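Side-chain contacts in phosphorylated carbohydrates phosphatase TM_1254 (Thermotoga maritima msb8, PDB 3KBB), which removes phosphate from sugar phosphates such as erythrose 4-phosphate, fructose 6-phosphate and mannose 6-phosphate, using a divalent metal cation: residues Glu16-Glu21 and Ser80-Glu85; Glu21-Val26 and Lys32-Asp37. One frame throughout, in Å; residues are numbered along the deposited sequence.

In the fold
Both contacts use helix 19-29 of the helical cap. Interaction 1, whose centre is about 13 Å from the centre of the chain, joins the start of this helix to the end of helix 64-82. Interaction 2, with its centre about 22 Å from the chain's centre, joins the middle of the helix to the segment leading into helix 36-42; its segments fall between those of interaction 1 in the chain, with E21 common to both. Each is partly buried. The first is made by aliphatic leucine side chains, one methyl resting on a backbone peptide, with L83 buried and L82 exposed. The second sets an aromatic ring against the helix, adds a water bridge and has a surface salt-bridge network beside it. F20 and the R25-E81 salt bridge connect the two.

Interaction 1 (Glu16-Glu21 and Ser80-Glu85); sequences EPLYFE and SELLKE
L18 lies against the one flat group that takes part here, the L82-L83 peptide: its CD1 stands almost straight above the peptide plane at L83 N, 3.8 Å from that atom. The rings of Y19 and F20 turn elsewhere, Y19 hydrogen-bonding K75 through OH and F20 meeting H39 edge-to-face. From its place over the peptide, CD1 of L18 also touches the L83 side chain, lying 4.0 Å from L83 CB and tip to tip with L83 CD1 at the same 4.0 Å. The other branch serves the neighbour: L18 CD2 rests 3.9 Å from L82 CB, and the two leucine side chains cross obliquely. With L18 CG anti to the carbonyl carbon (chi1 -57°), the fork spreads one methyl toward each leucine. In the HAD fold these segments lie where the two connections between the Rossmann-like core and the helical cap join helices 19-29 and 64-82, so the leucines bring together the two ends of the cap where it meets the core. L83, the first residue to leave helical backbone angles, is buried, and it also packs on M13 and T15 of the incoming connection and on R117 of helix 111-120, while V78 and F79 continue the apolar surface under L18. Nearby, E21 OE2 and E81 OE1 stand 6.6 Å apart as like charges; a salt bridge between R25 and E81 probably offsets their repulsion.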
loop_
_atom_site.group_PDB
_atom_site.type_symbol
_atom_site.label_atom_id
_atom_site.label_comp_id
_atom_site.label_asym_id
_atom_site.label_seq_id
_atom_site.Cartn_x
_atom_site.Cartn_y
_atom_site.Cartn_z
ATOM N N GLU A 16 -5.611 3.196 -4.533
ATOM C CA GLU A 16 -6.467 4.327 -4.110
ATOM C C GLU A 16 -7.133 5.000 -5.310
ATOM O O GLU A 16 -8.329 5.260 -5.249
ATOM C CB GLU A 16 -5.728 5.338 -3.225
ATOM C CG GLU A 16 -6.652 6.420 -2.561
ATOM C CD GLU A 16 -6.852 7.687 -3.402
ATOM O OE1 GLU A 16 -6.117 7.897 -4.397
ATOM O OE2 GLU A 16 -7.754 8.483 -3.052
ATOM N N PRO A 17 -6.378 5.277 -6.391
ATOM C CA PRO A 17 -7.012 5.954 -7.539
ATOM C C PRO A 17 -8.111 5.145 -8.238
ATOM O O PRO A 17 -8.886 5.716 -9.004
ATOM C CB PRO A 17 -5.854 6.160 -8.513
ATOM C CG PRO A 17 -4.645 6.102 -7.689
ATOM C CD PRO A 17 -4.935 5.085 -6.640
ATOM N N LEU A 18 -8.152 3.842 -8.011
ATOM C CA LEU A 18 -9.181 2.998 -8.650
ATOM C C LEU A 18 -10.441 2.841 -7.833
ATOM O O LEU A 18 -11.379 2.171 -8.285
ATOM C CB LEU A 18 -8.641 1.610 -8.964
ATOM C CG LEU A 18 -7.383 1.557 -9.854
ATOM C CD1 LEU A 18 -6.871 0.133 -9.970
ATOM C CD2 LEU A 18 -7.689 2.121 -11.199
ATOM N N TYR A 19 -10.457 3.395 -6.621
ATOM C CA TYR A 19 -11.636 3.257 -5.775
ATOM C C TYR A 19 -12.861 3.929 -6.383
ATOM O O TYR A 19 -13.969 3.417 -6.241
ATOM C CB TYR A 19 -11.359 3.784 -4.377
ATOM C CG TYR A 19 -10.843 2.688 -3.487
ATOM C CD1 TYR A 19 -9.620 2.064 -3.763
ATOM C CD2 TYR A 19 -11.576 2.259 -2.390
ATOM C CE1 TYR A 19 -9.139 1.037 -2.960
ATOM C CE2 TYR A 19 -11.114 1.214 -1.585
ATOM C CZ TYR A 19 -9.880 0.628 -1.875
ATOM O OH TYR A 19 -9.428 -0.387 -1.072
ATOM N N PHE A 20 -12.663 5.073 -7.037
ATOM C CA PHE A 20 -13.793 5.766 -7.650
ATOM C C PHE A 20 -14.498 4.852 -8.643
ATOM O O PHE A 20 -15.706 4.628 -8.525
ATOM C CB PHE A 20 -13.415 7.112 -8.285
ATOM C CG PHE A 20 -14.570 7.760 -8.995
ATOM C CD1 PHE A 20 -15.585 8.383 -8.261
ATOM C CD2 PHE A 20 -14.686 7.683 -10.379
ATOM C CE1 PHE A 20 -16.692 8.956 -8.912
ATOM C CE2 PHE A 20 -15.777 8.245 -11.034
ATOM C CZ PHE A 20 -16.783 8.869 -10.299
ATOM N N GLU A 21 -13.750 4.296 -9.599
ATOM C CA GLU A 21 -14.342 3.390 -10.575
ATOM C C GLU A 21 -15.044 2.168 -9.953
ATOM O O GLU A 21 -16.150 1.784 -10.380
ATOM C CB GLU A 21 -13.319 2.984 -11.653
ATOM C CG GLU A 21 -13.879 2.070 -12.714
ATOM C CD GLU A 21 -15.108 2.645 -13.421
ATOM O OE1 GLU A 21 -15.284 3.894 -13.430
ATOM O OE2 GLU A 21 -15.871 1.838 -14.001
ATOM N N SER A 80 -8.336 -6.078 -11.185
ATOM C CA SER A 80 -7.908 -7.012 -12.202
ATOM C C SER A 80 -7.714 -6.317 -13.547
ATOM O O SER A 80 -6.699 -6.521 -14.212
ATOM C CB SER A 80 -8.894 -8.179 -12.308
ATOM O OG SER A 80 -8.727 -8.847 -13.550
ATOM N N GLU A 81 -8.662 -5.467 -13.933
ATOM C CA GLU A 81 -8.577 -4.780 -15.225
ATOM C C GLU A 81 -7.496 -3.686 -15.245
ATOM O O GLU A 81 -6.711 -3.591 -16.199
ATOM C CB GLU A 81 -9.934 -4.187 -15.632
ATOM C CG GLU A 81 -10.026 -3.806 -17.135
ATOM C CD GLU A 81 -11.129 -2.796 -17.456
ATOM O OE1 GLU A 81 -12.253 -2.902 -16.893
ATOM O OE2 GLU A 81 -10.861 -1.888 -18.280
ATOM N N LEU A 82 -7.433 -2.879 -14.193
ATOM C CA LEU A 82 -6.705 -1.606 -14.293
ATOM C C LEU A 82 -5.497 -1.440 -13.375
ATOM O O LEU A 82 -4.755 -0.464 -13.519
ATOM C CB LEU A 82 -7.667 -0.425 -14.105
ATOM C CG LEU A 82 -8.704 -0.180 -15.223
ATOM C CD1 LEU A 82 -9.759 0.792 -14.729
ATOM C CD2 LEU A 82 -8.067 0.316 -16.514
ATOM N N LEU A 83 -5.318 -2.346 -12.415
ATOM C CA LEU A 83 -4.200 -2.193 -11.478
ATOM C C LEU A 83 -2.925 -2.624 -12.177
ATOM O O LEU A 83 -2.854 -3.716 -12.698
ATOM C CB LEU A 83 -4.417 -2.978 -10.188
ATOM C CG LEU A 83 -3.422 -2.738 -9.032
ATOM C CD1 LEU A 83 -3.392 -1.254 -8.603
ATOM C CD2 LEU A 83 -3.763 -3.606 -7.859
ATOM N N LYS A 84 -1.944 -1.728 -12.211
ATOM C CA LYS A 84 -0.668 -2.003 -12.837
ATOM C C LYS A 84 0.424 -1.636 -11.838
ATOM O O LYS A 84 0.213 -0.829 -10.937
ATOM C CB LYS A 84 -0.510 -1.156 -14.096
ATOM C CG LYS A 84 -1.624 -1.327 -15.130
ATOM C CD LYS A 84 -1.611 -2.728 -15.733
ATOM C CE LYS A 84 -2.895 -2.996 -16.518
ATOM N NZ LYS A 84 -3.176 -4.459 -16.547
ATOM N N GLU A 85 1.599 -2.200 -12.023
ATOM C CA GLU A 85 2.737 -1.835 -11.217
ATOM C C GLU A 85 3.090 -0.364 -11.476
ATOM O O GLU A 85 2.838 0.164 -12.581
ATOM C CB GLU A 85 3.924 -2.737 -11.581
ATOM C CG GLU A 85 4.435 -2.505 -12.994
ATOM C CD GLU A 85 5.179 -3.709 -13.540
ATOM O OE1 GLU A 85 4.516 -4.668 -13.960
ATOM O OE2 GLU A 85 6.417 -3.695 -13.586
#

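Interaction 2 (Glu21-Val26 and Lys32-Asp37); sequences EAYRRV and KPYTED
Within the helical cap of this HAD phosphatase, the chain turns back after helix 19-29 and Y34, just before helix 36-42, lays its ring against Y23 and R24. T35 is the N-cap of that second helix, its OG1 accepting from L38 N. With CG anti to the backbone N (chi1 -169°), the Y34 ring reaches across to the first helix, where CE2 lies 3.5 Å from Y23 CB. Next to it, Y34 CD2 comes within 3.6 Å of R24 N, with the nitrogen set obliquely to the ring. The two tyrosine side chains run side by side in the same direction, and Y34 OH sits in the plane of the Y23 ring at its edge, 3.6 Å from Y23 CD2. Their hydroxyls have different partners: Y34 OH bonds H39 ND1, Y23 OH bonds E47. F20 meets the Y34 ring at a small interplanar angle. Replacing Y34 by an alanine takes away ring and hydroxyl together and is likely to open a gap beside Y23 CB and leave H39 ND1 without this partner. A water ties the backbones together, donating to R24 O at 3.0 Å and to K32 O at 2.8 Å. R24, bent at chi3 (63°), grips the E21 carboxylate side-on: NE donates to E21 OE1 at 2.8 Å and NH2 to the syn lone pair of E21 OE2 at 2.9 Å. The anti lone pair of that same OE2 accepts from R25 NE at 2.9 Å, with the oxygen in the plane of the R25 guanidinium.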
loop_
_atom_site.group_PDB
_atom_site.type_symbol
_atom_site.label_atom_id
_atom_site.label_comp_id
_atom_site.label_asym_id
_atom_site.label_seq_id
_atom_site.Cartn_x
_atom_site.Cartn_y
_atom_site.Cartn_z
ATOM N N GLU A 21 -13.750 4.296 -9.599
ATOM C CA GLU A 21 -14.342 3.390 -10.575
ATOM C C GLU A 21 -15.044 2.168 -9.953
ATOM O O GLU A 21 -16.150 1.784 -10.380
ATOM C CB GLU A 21 -13.319 2.984 -11.653
ATOM C CG GLU A 21 -13.879 2.070 -12.714
ATOM C CD GLU A 21 -15.108 2.645 -13.421
ATOM O OE1 GLU A 21 -15.284 3.894 -13.430
ATOM O OE2 GLU A 21 -15.871 1.838 -14.001
ATOM N N ALA A 22 -14.426 1.574 -8.927
ATOM C CA ALA A 22 -15.036 0.434 -8.229
ATOM C C ALA A 22 -16.391 0.831 -7.607
ATOM O O ALA A 22 -17.399 0.125 -7.794
ATOM C CB ALA A 22 -14.092 -0.085 -7.129
ATOM N N TYR A 23 -16.408 1.957 -6.907
ATOM C CA TYR A 23 -17.639 2.406 -6.233
ATOM C C TYR A 23 -18.672 2.927 -7.246
ATOM O O TYR A 23 -19.882 2.745 -7.062
ATOM C CB TYR A 23 -17.355 3.455 -5.175
ATOM C CG TYR A 23 -16.600 2.961 -3.949
ATOM C CD1 TYR A 23 -16.275 1.608 -3.785
ATOM C CD2 TYR A 23 -16.273 3.846 -2.935
ATOM C CE1 TYR A 23 -15.569 1.160 -2.636
ATOM C CE2 TYR A 23 -15.606 3.416 -1.798
ATOM C CZ TYR A 23 -15.261 2.081 -1.655
ATOM O OH TYR A 23 -14.586 1.725 -0.514
ATOM N N ARG A 24 -18.181 3.533 -8.321
ATOM C CA ARG A 24 -19.052 3.965 -9.437
ATOM C C ARG A 24 -19.763 2.767 -10.070
ATOM O O ARG A 24 -20.980 2.831 -10.335
ATOM C CB ARG A 24 -18.244 4.772 -10.469
ATOM C CG ARG A 24 -19.122 5.568 -11.484
ATOM C CD ARG A 24 -18.368 5.885 -12.786
ATOM N NE ARG A 24 -18.013 4.665 -13.489
ATOM C CZ ARG A 24 -18.843 3.959 -14.250
ATOM N NH1 ARG A 24 -20.097 4.396 -14.473
ATOM N NH2 ARG A 24 -18.409 2.848 -14.828
ATOM N N ARG A 25 -19.037 1.677 -10.308
ATOM C CA ARG A 25 -19.636 0.441 -10.805
ATOM C C ARG A 25 -20.664 -0.188 -9.862
ATOM O O ARG A 25 -21.689 -0.727 -10.315
ATOM C CB ARG A 25 -18.560 -0.594 -11.114
ATOM C CG ARG A 25 -17.777 -0.271 -12.369
ATOM C CD ARG A 25 -16.793 -1.404 -12.704
ATOM N NE ARG A 25 -15.809 -1.027 -13.723
ATOM C CZ ARG A 25 -15.095 -1.912 -14.413
ATOM N NH1 ARG A 25 -15.253 -3.222 -14.191
ATOM N NH2 ARG A 25 -14.213 -1.495 -15.318
ATOM N N VAL A 26 -20.377 -0.149 -8.562
ATOM C CA VAL A 26 -21.337 -0.630 -7.575
ATOM C C VAL A 26 -22.637 0.156 -7.719
ATOM O O VAL A 26 -23.707 -0.452 -7.895
ATOM C CB VAL A 26 -20.820 -0.478 -6.146
ATOM C CG1 VAL A 26 -21.923 -0.853 -5.131
ATOM C CG2 VAL A 26 -19.601 -1.331 -5.968
ATOM N N LYS A 32 -27.875 3.534 -9.952
ATOM C CA LYS A 32 -27.604 4.795 -9.290
ATOM C C LYS A 32 -26.352 5.515 -9.832
ATOM O O LYS A 32 -25.357 4.861 -10.170
ATOM C CB LYS A 32 -27.412 4.640 -7.753
ATOM C CG LYS A 32 -28.500 3.851 -7.007
ATOM C CD LYS A 32 -29.894 4.518 -7.196
ATOM C CE LYS A 32 -30.960 3.852 -6.300
ATOM N NZ LYS A 32 -32.279 4.511 -6.516
ATOM N N PRO A 33 -26.423 6.858 -9.894
ATOM C CA PRO A 33 -25.298 7.670 -10.296
ATOM C C PRO A 33 -24.325 7.831 -9.115
ATOM O O PRO A 33 -24.657 7.506 -7.952
ATOM C CB PRO A 33 -25.969 9.021 -10.643
ATOM C CG PRO A 33 -27.130 9.109 -9.645
ATOM C CD PRO A 33 -27.606 7.684 -9.540
ATOM N N TYR A 34 -23.134 8.338 -9.406
ATOM C CA TYR A 34 -22.127 8.533 -8.386
ATOM C C TYR A 34 -21.180 9.646 -8.829
ATOM O O TYR A 34 -20.758 9.668 -9.984
ATOM C CB TYR A 34 -21.350 7.230 -8.205
ATOM C CG TYR A 34 -20.432 7.184 -7.009
ATOM C CD1 TYR A 34 -20.895 7.525 -5.735
ATOM C CD2 TYR A 34 -19.095 6.769 -7.144
ATOM C CE1 TYR A 34 -20.045 7.464 -4.620
ATOM C CE2 TYR A 34 -18.236 6.710 -6.034
ATOM C CZ TYR A 34 -18.730 7.055 -4.778
ATOM O OH TYR A 34 -17.942 6.994 -3.664
ATOM N N THR A 35 -20.870 10.570 -7.923
ATOM C CA THR A 35 -20.028 11.732 -8.261
ATOM C C THR A 35 -18.653 11.665 -7.580
ATOM O O THR A 35 -18.499 11.060 -6.517
ATOM C CB THR A 35 -20.699 13.063 -7.880
ATOM O OG1 THR A 35 -20.791 13.175 -6.454
ATOM C CG2 THR A 35 -22.081 13.192 -8.513
ATOM N N GLU A 36 -17.653 12.300 -8.201
ATOM C CA GLU A 36 -16.326 12.426 -7.551
ATOM C C GLU A 36 -16.380 13.284 -6.286
ATOM O O GLU A 36 -15.680 13.009 -5.336
ATOM C CB GLU A 36 -15.256 12.930 -8.531
ATOM C CG GLU A 36 -15.047 11.959 -9.680
ATOM C CD GLU A 36 -13.588 11.759 -10.058
ATOM O OE1 GLU A 36 -12.747 12.628 -9.732
ATOM O OE2 GLU A 36 -13.285 10.728 -10.694
ATOM N N ASP A 37 -17.231 14.304 -6.277
ATOM C CA ASP A 37 -17.446 15.122 -5.089
ATOM C C ASP A 37 -17.888 14.300 -3.881
ATOM O O ASP A 37 -17.330 14.466 -2.797
ATOM C CB ASP A 37 -18.434 16.253 -5.366
ATOM C CG ASP A 37 -17.785 17.437 -6.092
ATOM O OD1 ASP A 37 -16.589 17.367 -6.466
ATOM O OD2 ASP A 37 -18.482 18.448 -6.290
HETATM O O HOH W 1 -22.777 5.110 -11.248
#